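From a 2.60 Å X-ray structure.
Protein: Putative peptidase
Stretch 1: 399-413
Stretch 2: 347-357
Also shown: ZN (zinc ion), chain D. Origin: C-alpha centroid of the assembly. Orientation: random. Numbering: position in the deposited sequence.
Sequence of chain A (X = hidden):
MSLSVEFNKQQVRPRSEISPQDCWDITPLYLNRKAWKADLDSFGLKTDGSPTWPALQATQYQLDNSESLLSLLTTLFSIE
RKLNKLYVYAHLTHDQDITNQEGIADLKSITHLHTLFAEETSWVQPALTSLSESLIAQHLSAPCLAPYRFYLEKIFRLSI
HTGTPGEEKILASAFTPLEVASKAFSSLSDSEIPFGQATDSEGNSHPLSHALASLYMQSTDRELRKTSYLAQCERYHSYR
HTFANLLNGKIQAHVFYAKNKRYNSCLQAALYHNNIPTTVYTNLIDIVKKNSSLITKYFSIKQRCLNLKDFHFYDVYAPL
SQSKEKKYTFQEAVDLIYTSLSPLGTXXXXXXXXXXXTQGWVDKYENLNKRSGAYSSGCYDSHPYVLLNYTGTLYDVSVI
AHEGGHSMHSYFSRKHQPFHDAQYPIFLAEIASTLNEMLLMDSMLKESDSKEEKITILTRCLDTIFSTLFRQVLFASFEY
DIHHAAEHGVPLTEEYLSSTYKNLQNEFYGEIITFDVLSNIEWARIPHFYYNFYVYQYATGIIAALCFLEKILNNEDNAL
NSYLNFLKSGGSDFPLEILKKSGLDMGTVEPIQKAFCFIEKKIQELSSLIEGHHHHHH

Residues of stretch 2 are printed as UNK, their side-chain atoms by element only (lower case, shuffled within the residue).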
ATOM      1  N   VAL A 399      -2.045  11.224 -10.757  1.00 40.66           N
ATOM      2  CA  VAL A 399      -1.195  10.045 -10.816  1.00 40.95           C
ATOM      3  C   VAL A 399       0.282  10.481 -10.851  1.00 41.38           C
ATOM      4  O   VAL A 399       1.145   9.876 -10.207  1.00 37.84           O
ATOM      5  CB  VAL A 399      -1.584   9.131 -12.018  1.00 40.58           C
ATOM      6  CG1 VAL A 399      -0.511   8.111 -12.302  1.00 34.82           C
ATOM      7  CG2 VAL A 399      -2.893   8.425 -11.724  1.00 39.53           C
ATOM      8  N   ILE A 400       0.569  11.557 -11.579  1.00 43.92           N
ATOM      9  CA  ILE A 400       1.889  12.170 -11.496  1.00 42.71           C
ATOM     10  C   ILE A 400       2.181  12.618 -10.061  1.00 45.44           C
ATOM     11  O   ILE A 400       3.276  12.373  -9.552  1.00 44.43           O
ATOM     12  CB  ILE A 400       1.991  13.399 -12.379  1.00 44.80           C
ATOM     13  CG1 ILE A 400       1.893  13.022 -13.836  1.00 41.39           C
ATOM     14  CG2 ILE A 400       3.296  14.130 -12.137  1.00 44.57           C
ATOM     15  CD1 ILE A 400       1.892  14.239 -14.721  1.00 41.52           C
ATOM     16  N   ALA A 401       1.209  13.274  -9.413  1.00 41.51           N
ATOM     17  CA  ALA A 401       1.394  13.710  -8.026  1.00 42.22           C
ATOM     18  C   ALA A 401       1.628  12.514  -7.107  1.00 45.34           C
ATOM     19  O   ALA A 401       2.483  12.563  -6.225  1.00 48.06           O
ATOM     20  CB  ALA A 401       0.218  14.549  -7.532  1.00 38.35           C
ATOM     21  N   HIS A 402       0.890  11.433  -7.334  1.00 43.06           N
ATOM     22  CA  HIS A 402       1.050  10.208  -6.546  1.00 43.06           C
ATOM     23  C   HIS A 402       2.431   9.574  -6.754  1.00 44.89           C
ATOM     24  O   HIS A 402       3.176   9.336  -5.796  1.00 39.44           O
ATOM     25  CB  HIS A 402      -0.038   9.229  -6.956  1.00 47.23           C
ATOM     26  CG  HIS A 402      -0.111   7.994  -6.116  1.00 52.81           C
ATOM     27  ND1 HIS A 402      -1.004   7.858  -5.071  1.00 52.33           N
ATOM     28  CD2 HIS A 402       0.561   6.818  -6.195  1.00 52.09           C
ATOM     29  CE1 HIS A 402      -0.872   6.657  -4.535  1.00 51.90           C
ATOM     30  NE2 HIS A 402       0.082   6.013  -5.188  1.00 53.57           N
ATOM     31  N   GLU A 403       2.765   9.304  -8.014  1.00 46.24           N
ATOM     32  CA  GLU A 403       4.021   8.648  -8.336  1.00 45.29           C
ATOM     33  C   GLU A 403       5.195   9.561  -8.016  1.00 47.20           C
ATOM     34  O   GLU A 403       6.248   9.092  -7.596  1.00 42.15           O
ATOM     35  CB  GLU A 403       4.055   8.192  -9.803  1.00 42.88           C
ATOM     36  CG  GLU A 403       3.004   7.132 -10.140  1.00 41.98           C
ATOM     37  CD  GLU A 403       3.013   5.931  -9.182  1.00 44.84           C
ATOM     38  OE1 GLU A 403       3.990   5.746  -8.420  1.00 48.89           O
ATOM     39  OE2 GLU A 403       2.034   5.164  -9.175  1.00 41.83           O
ATOM     40  N   GLY A 404       5.011  10.868  -8.198  1.00 47.32           N
ATOM     41  CA  GLY A 404       6.030  11.848  -7.787  1.00 47.00           C
ATOM     42  C   GLY A 404       6.313  11.765  -6.288  1.00 46.12           C
ATOM     43  O   GLY A 404       7.450  11.913  -5.830  1.00 42.71           O
ATOM     44  N   GLY A 405       5.268  11.510  -5.518  1.00 38.92           N
ATOM     45  CA  GLY A 405       5.437  11.275  -4.110  1.00 37.78           C
ATOM     46  C   GLY A 405       6.323  10.085  -3.781  1.00 42.10           C
ATOM     47  O   GLY A 405       7.282  10.243  -3.013  1.00 41.40           O
ATOM     48  N   HIS A 406       6.008   8.896  -4.322  1.00 40.34           N
ATOM     49  CA  HIS A 406       6.834   7.698  -4.062  1.00 43.03           C
ATOM     50  C   HIS A 406       8.245   7.988  -4.495  1.00 38.20           C
ATOM     51  O   HIS A 406       9.203   7.624  -3.832  1.00 43.10           O
ATOM     52  CB  HIS A 406       6.391   6.466  -4.873  1.00 45.09           C
ATOM     53  CG  HIS A 406       5.103   5.860  -4.436  1.00 52.38           C
ATOM     54  ND1 HIS A 406       4.788   5.644  -3.113  1.00 60.63           N
ATOM     55  CD2 HIS A 406       4.061   5.378  -5.157  1.00 59.70           C
ATOM     56  CE1 HIS A 406       3.594   5.084  -3.033  1.00 62.86           C
ATOM     57  NE2 HIS A 406       3.129   4.916  -4.259  1.00 64.06           N
ATOM     58  N   SER A 407       8.354   8.624  -5.650  1.00 34.77           N
ATOM     59  CA  SER A 407       9.626   8.882  -6.260  1.00 40.79           C
ATOM     60  C   SER A 407      10.527   9.775  -5.416  1.00 39.62           C
ATOM     61  O   SER A 407      11.659   9.407  -5.149  1.00 41.54           O
ATOM     62  CB  SER A 407       9.422   9.451  -7.665  1.00 45.56           C
ATOM     63  OG  SER A 407       9.120   8.367  -8.527  1.00 59.42           O
ATOM     64  N   MET A 408      10.024  10.932  -4.997  1.00 37.57           N
ATOM     65  CA  MET A 408      10.772  11.802  -4.108  1.00 38.45           C
ATOM     66  C   MET A 408      11.136  11.111  -2.787  1.00 43.35           C
ATOM     67  O   MET A 408      12.299  11.201  -2.321  1.00 46.24           O
ATOM     68  CB  MET A 408      10.029  13.116  -3.889  1.00 36.72           C
ATOM     69  CG  MET A 408       9.960  13.962  -5.170  1.00 38.37           C
ATOM     70  SD  MET A 408      11.605  14.475  -5.787  1.00 40.17           S
ATOM     71  CE  MET A 408      11.902  15.904  -4.766  1.00 44.64           C
ATOM     72  N   HIS A 409      10.183  10.374  -2.213  1.00 37.41           N
ATOM     73  CA  HIS A 409      10.453   9.600  -0.994  1.00 35.56           C
ATOM     74  C   HIS A 409      11.709   8.764  -1.248  1.00 40.30           C
ATOM     75  O   HIS A 409      12.695   8.836  -0.482  1.00 35.35           O
ATOM     76  CB  HIS A 409       9.279   8.674  -0.692  1.00 37.97           C
ATOM     77  CG  HIS A 409       9.241   8.137   0.707  1.00 36.45           C
ATOM     78  ND1 HIS A 409      10.306   8.222   1.582  1.00 41.24           N
ATOM     79  CD2 HIS A 409       8.260   7.478   1.373  1.00 33.48           C
ATOM     80  CE1 HIS A 409       9.977   7.658   2.732  1.00 31.54           C
ATOM     81  NE2 HIS A 409       8.745   7.187   2.624  1.00 32.21           N
ATOM     82  N   SER A 410      11.679   7.983  -2.330  1.00 33.03           N
ATOM     83  CA  SER A 410      12.780   7.052  -2.629  1.00 36.76           C
ATOM     84  C   SER A 410      14.091   7.773  -2.901  1.00 38.23           C
ATOM     85  O   SER A 410      15.166   7.347  -2.474  1.00 36.56           O
ATOM     86  CB  SER A 410      12.423   6.156  -3.811  1.00 40.04           C
ATOM     87  OG  SER A 410      11.732   4.990  -3.359  1.00 45.83           O
ATOM     88  N   TYR A 411      13.980   8.878  -3.619  1.00 34.64           N
ATOM     89  CA  TYR A 411      15.099   9.674  -3.987  1.00 38.88           C
ATOM     90  C   TYR A 411      15.758  10.169  -2.710  1.00 44.68           C
ATOM     91  O   TYR A 411      16.948   9.951  -2.502  1.00 51.56           O
ATOM     92  CB  TYR A 411      14.604  10.836  -4.835  1.00 46.87           C
ATOM     93  CG  TYR A 411      15.591  11.935  -5.025  1.00 46.59           C
ATOM     94  CD1 TYR A 411      16.540  11.873  -6.038  1.00 51.71           C
ATOM     95  CD2 TYR A 411      15.567  13.055  -4.207  1.00 54.68           C
ATOM     96  CE1 TYR A 411      17.453  12.907  -6.234  1.00 56.50           C
ATOM     97  CE2 TYR A 411      16.482  14.095  -4.377  1.00 58.19           C
ATOM     98  CZ  TYR A 411      17.426  14.011  -5.389  1.00 58.24           C
ATOM     99  OH  TYR A 411      18.332  15.036  -5.564  1.00 59.08           O
ATOM    100  N   PHE A 412      14.982  10.813  -1.846  1.00 41.96           N
ATOM    101  CA  PHE A 412      15.516  11.346  -0.602  1.00 39.70           C
ATOM    102  C   PHE A 412      16.153  10.278   0.274  1.00 40.47           C
ATOM    103  O   PHE A 412      17.205  10.512   0.847  1.00 53.81           O
ATOM    104  CB  PHE A 412      14.421  12.040   0.190  1.00 44.91           C
ATOM    105  CG  PHE A 412      14.156  13.443  -0.238  1.00 40.39           C
ATOM    106  CD1 PHE A 412      15.201  14.311  -0.497  1.00 46.60           C
ATOM    107  CD2 PHE A 412      12.861  13.914  -0.327  1.00 40.49           C
ATOM    108  CE1 PHE A 412      14.946  15.629  -0.857  1.00 44.97           C
ATOM    109  CE2 PHE A 412      12.590  15.226  -0.697  1.00 39.77           C
ATOM    110  CZ  PHE A 412      13.634  16.083  -0.956  1.00 42.57           C
ATOM    111  N   SER A 413      15.523   9.113   0.373  1.00 43.24           N
ATOM    112  CA  SER A 413      16.032   8.016   1.197  1.00 42.36           C
ATOM    113  C   SER A 413      17.333   7.436   0.692  1.00 45.78           C
ATOM    114  O   SER A 413      18.202   7.083   1.488  1.00 48.69           O
ATOM    115  CB  SER A 413      14.998   6.902   1.338  1.00 37.28           C
ATOM    116  OG  SER A 413      13.973   7.302   2.227  1.00 44.09           O
ATOM    117  N   UNK A 347      12.842  23.591  -3.071  1.00 49.15           N
ATOM    118  CA  UNK A 347      13.783  22.537  -3.390  1.00 56.97           C
ATOM    119  C   UNK A 347      13.104  21.255  -3.827  1.00 54.73           C
ATOM    120  O   UNK A 347      13.506  20.674  -4.825  1.00 55.62           O
ATOM    121  o   UNK A 347      17.366  22.375  -1.679  1.00 94.73           O
ATOM    122  c   UNK A 347      15.318  23.575  -1.680  1.00 82.92           C
ATOM    123  c   UNK A 347      16.763  23.394  -1.270  1.00 91.90           C
ATOM    124  c   UNK A 347      14.719  22.287  -2.217  1.00 67.07           C
ATOM    125  o   UNK A 347      17.298  24.261  -0.544  1.00 97.24           O
ATOM    126  N   UNK A 348      12.077  20.825  -3.084  1.00 53.26           N
ATOM    127  CA  UNK A 348      11.281  19.660  -3.466  1.00 44.91           C
ATOM    128  C   UNK A 348      10.704  19.867  -4.856  1.00 45.48           C
ATOM    129  O   UNK A 348      10.859  19.035  -5.739  1.00 42.15           O
ATOM    130  c   UNK A 348       9.537  17.079  -1.935  1.00 44.79           C
ATOM    131  c   UNK A 348       7.660  16.950  -3.966  1.00 44.22           C
ATOM    132  c   UNK A 348       9.340  18.193  -2.731  1.00 39.93           C
ATOM    133  c   UNK A 348       8.387  18.119  -3.743  1.00 39.67           C
ATOM    134  c   UNK A 348       7.885  15.844  -3.155  1.00 47.16           C
ATOM    135  c   UNK A 348      10.130  19.452  -2.492  1.00 42.01           C
ATOM    136  c   UNK A 348       8.822  15.915  -2.137  1.00 46.85           C
ATOM    137  o   UNK A 348       7.179  14.664  -3.332  1.00 44.68           O
ATOM    138  N   UNK A 349      10.044  21.001  -5.028  1.00 46.00           N
ATOM    139  CA  UNK A 349       9.330  21.330  -6.244  1.00 50.51           C
ATOM    140  C   UNK A 349      10.243  21.326  -7.486  1.00 53.99           C
ATOM    141  O   UNK A 349       9.857  20.849  -8.547  1.00 58.16           O
ATOM    142  c   UNK A 349       6.463  21.761  -5.044  1.00 54.59           C
ATOM    143  c   UNK A 349       7.073  22.464  -6.220  1.00 55.88           C
ATOM    144  c   UNK A 349       9.155  23.864  -6.755  1.00 58.10           C
ATOM    145  c   UNK A 349       8.554  22.671  -6.020  1.00 52.97           C
ATOM    146  N   UNK A 350      11.471  21.809  -7.340  1.00 55.99           N
ATOM    147  CA  UNK A 350      12.408  21.867  -8.466  1.00 57.24           C
ATOM    148  C   UNK A 350      12.948  20.496  -8.779  1.00 53.12           C
ATOM    149  O   UNK A 350      12.957  20.087  -9.924  1.00 60.08           O
ATOM    150  c   UNK A 350      13.586  22.823  -8.190  1.00 63.99           C
ATOM    151  c   UNK A 350      13.189  24.289  -8.281  1.00 69.39           C
ATOM    152  o   UNK A 350      13.825  25.126  -7.605  1.00 71.97           O
ATOM    153  o   UNK A 350      12.234  24.607  -9.024  1.00 74.89           O
ATOM    154  N   UNK A 351      13.420  19.785  -7.766  1.00 46.35           N
ATOM    155  CA  UNK A 351      13.909  18.434  -8.004  1.00 48.41           C
ATOM    156  C   UNK A 351      12.892  17.582  -8.770  1.00 47.56           C
ATOM    157  O   UNK A 351      13.236  16.928  -9.736  1.00 48.97           O
ATOM    158  o   UNK A 351      15.417  18.515  -6.165  1.00 43.16           O
ATOM    159  c   UNK A 351      14.331  17.766  -6.704  1.00 41.63           C
ATOM    160  c   UNK A 351      14.822  16.359  -6.950  1.00 38.05           C
ATOM    161  N   UNK A 352      11.634  17.631  -8.351  1.00 51.44           N
ATOM    162  CA  UNK A 352      10.575  16.880  -9.015  1.00 53.80           C
ATOM    163  C   UNK A 352      10.383  17.380 -10.432  1.00 54.31           C
ATOM    164  O   UNK A 352      10.223  16.587 -11.346  1.00 54.86           O
ATOM    165  c   UNK A 352       8.086  16.216  -8.842  1.00 44.54           C
ATOM    166  c   UNK A 352       8.523  14.795  -9.188  1.00 44.58           C
ATOM    167  c   UNK A 352       6.923  16.172  -7.866  1.00 42.42           C
ATOM    168  c   UNK A 352       9.251  16.997  -8.251  1.00 47.35           C
ATOM    169  N   UNK A 353      10.396  18.696 -10.611  1.00 55.92           N
ATOM    170  CA  UNK A 353      10.216  19.255 -11.927  1.00 53.21           C
ATOM    171  C   UNK A 353      11.372  18.819 -12.824  1.00 56.97           C
ATOM    172  O   UNK A 353      11.154  18.403 -13.960  1.00 62.08           O
ATOM    173  c   UNK A 353      10.095  20.774 -11.866  1.00 60.31           C
ATOM    174  c   UNK A 353       9.641  22.929 -13.079  1.00 63.95           C
ATOM    175  c   UNK A 353       9.544  21.425 -13.155  1.00 63.19           C
ATOM    176  n   UNK A 353       7.913  24.099 -14.399  1.00 71.52           N
ATOM    177  c   UNK A 353       9.309  23.593 -14.390  1.00 68.31           C
ATOM    178  N   UNK A 354      12.596  18.873 -12.314  1.00 58.82           N
ATOM    179  CA  UNK A 354      13.761  18.423 -13.092  1.00 60.50           C
ATOM    180  C   UNK A 354      13.650  16.965 -13.503  1.00 55.75           C
ATOM    181  O   UNK A 354      14.020  16.603 -14.620  1.00 55.09           O
ATOM    182  c   UNK A 354      15.057  20.975 -13.421  1.00 83.43           C
ATOM    183  o   UNK A 354      14.199  21.844 -13.259  1.00 84.95           O
ATOM    184  c   UNK A 354      15.536  20.117 -12.239  1.00 78.26           C
ATOM    185  n   UNK A 354      15.598  20.716 -14.612  1.00 84.76           N
ATOM    186  c   UNK A 354      15.095  18.651 -12.347  1.00 69.53           C
ATOM    187  N   UNK A 355      13.161  16.131 -12.593  1.00 49.36           N
ATOM    188  CA  UNK A 355      12.969  14.706 -12.884  1.00 56.93           C
ATOM    189  C   UNK A 355      11.933  14.436 -13.973  1.00 58.97           C
ATOM    190  O   UNK A 355      12.104  13.558 -14.817  1.00 61.08           O
ATOM    191  N   UNK A 356      10.863  15.213 -13.957  1.00 57.16           N
ATOM    192  CA  UNK A 356       9.792  15.059 -14.904  1.00 56.48           C
ATOM    193  C   UNK A 356      10.129  15.640 -16.267  1.00 61.86           C
ATOM    194  O   UNK A 356       9.494  15.292 -17.259  1.00 69.80           O
ATOM    195  c   UNK A 356       6.816  15.795 -12.511  1.00 43.46           C
ATOM    196  c   UNK A 356       8.089  15.139 -13.020  1.00 49.91           C
ATOM    197  c   UNK A 356       7.915  13.640 -13.193  1.00 50.11           C
ATOM    198  c   UNK A 356       8.533  15.733 -14.353  1.00 53.46           C
ATOM    199  N   UNK A 357      11.115  16.529 -16.340  1.00 61.89           N
ATOM    200  CA  UNK A 357      11.350  17.218 -17.608  1.00 64.73           C
ATOM    201  C   UNK A 357      12.754  17.153 -18.252  1.00 67.69           C
ATOM    202  O   UNK A 357      12.856  17.156 -19.479  1.00 73.56           O
ATOM    203  o   UNK A 357      11.773  19.446 -16.743  1.00 68.11           O
ATOM    204  c   UNK A 357       9.463  18.776 -17.004  1.00 66.21           C
ATOM    205  c   UNK A 357      10.878  18.681 -17.556  1.00 64.92           C
TER
HETATM  206 ZN    ZN D 703       1.074   4.284  -4.575  1.00 77.55          ZN

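Stretch 2 is a single helix, and its positions can be read in order from their side-chain atoms. Position 347 carries three carbons in a row, the third bearing two oxygens; this carboxylate at the end of a three-carbon chain is a glutamate, Glu347, which is exposed and makes no contact with stretch 1. Position 348 has one carbon leading to a ring of six carbons that bears an oxygen. The oxygen lies 3.3 Å from CB of Met408, and the methyl CE of Met408 sits over one face of the ring. A phenol ring identifies Tyr348; its CA-to-CB bond points sideways, but the end of the side chain comes nearer to stretch 1.

Position 349 holds four carbons, forked at the first, with one arm two carbons long. It is Ile349, directed away from stretch 1. At 350, two carbons, the second with two oxygens, make the shorter acid, Asp350, also without a contact here.

Position 351 has one carbon carrying an oxygen and a carbon. That first carbon, CB, is 3.6 Å from CE of Met408, and the terminal carbon lies over one face of the Tyr411 ring. This is Thr351, whose OG1 donates a hydrogen bond to O of Glu347 at 3.2 Å, so the hydroxyl is satisfied within its own helix while CG2 approaches CE2 of Tyr411 at 3.8 Å.

Position 352 shows four carbons forked at the second, one of them 4.1 Å from CA of Gly404. The fork makes it Leu352, and the atom concerned is CD1. Four carbons in a row ending in nitrogen at 353 give Lys353, and three carbons at 354, the third carrying one oxygen and one nitrogen, give Gln354; neither reaches stretch 1. Position 355 has no side-chain atoms and is Gly355.

At 356, four carbons fork at the second, and one branch end comes within 3.9 Å of CG2 of Ile400. This is Leu356, making that contact through CD1. Position 357, one carbon with an oxygen and a carbon, is Thr357; its OG1 donates to O of Lys353 at 3.0 Å, and it lies beyond reach of stretch 1.

The helices cross at 108°, with axes 10.9 Å apart at closest approach, and bury 422 Å² between them. No hydrogen bond joins them, so the contact rests on apolar packing. Gly404 allows close approach beside Leu352, their CA atoms being 6.9 Å apart; a CB on Gly404 would lie 3.2 Å from Leu352 CD2 and clash with O of Ile400. Met408 contributes the largest covered area, its CE 3.9 Å from the centroid of the Tyr348 ring and its SD 4.2 Å from CB of Leu352. Phe412 extends the packing, its CE2 3.8 Å from CD1 of Tyr348. Elsewhere on stretch 1, His402 and His406 bind the zinc ion through their NE2 atoms, at 2.1 and 2.2 Å from ZN.

Stretch 2 (347-357) EYIDTLKQGLT
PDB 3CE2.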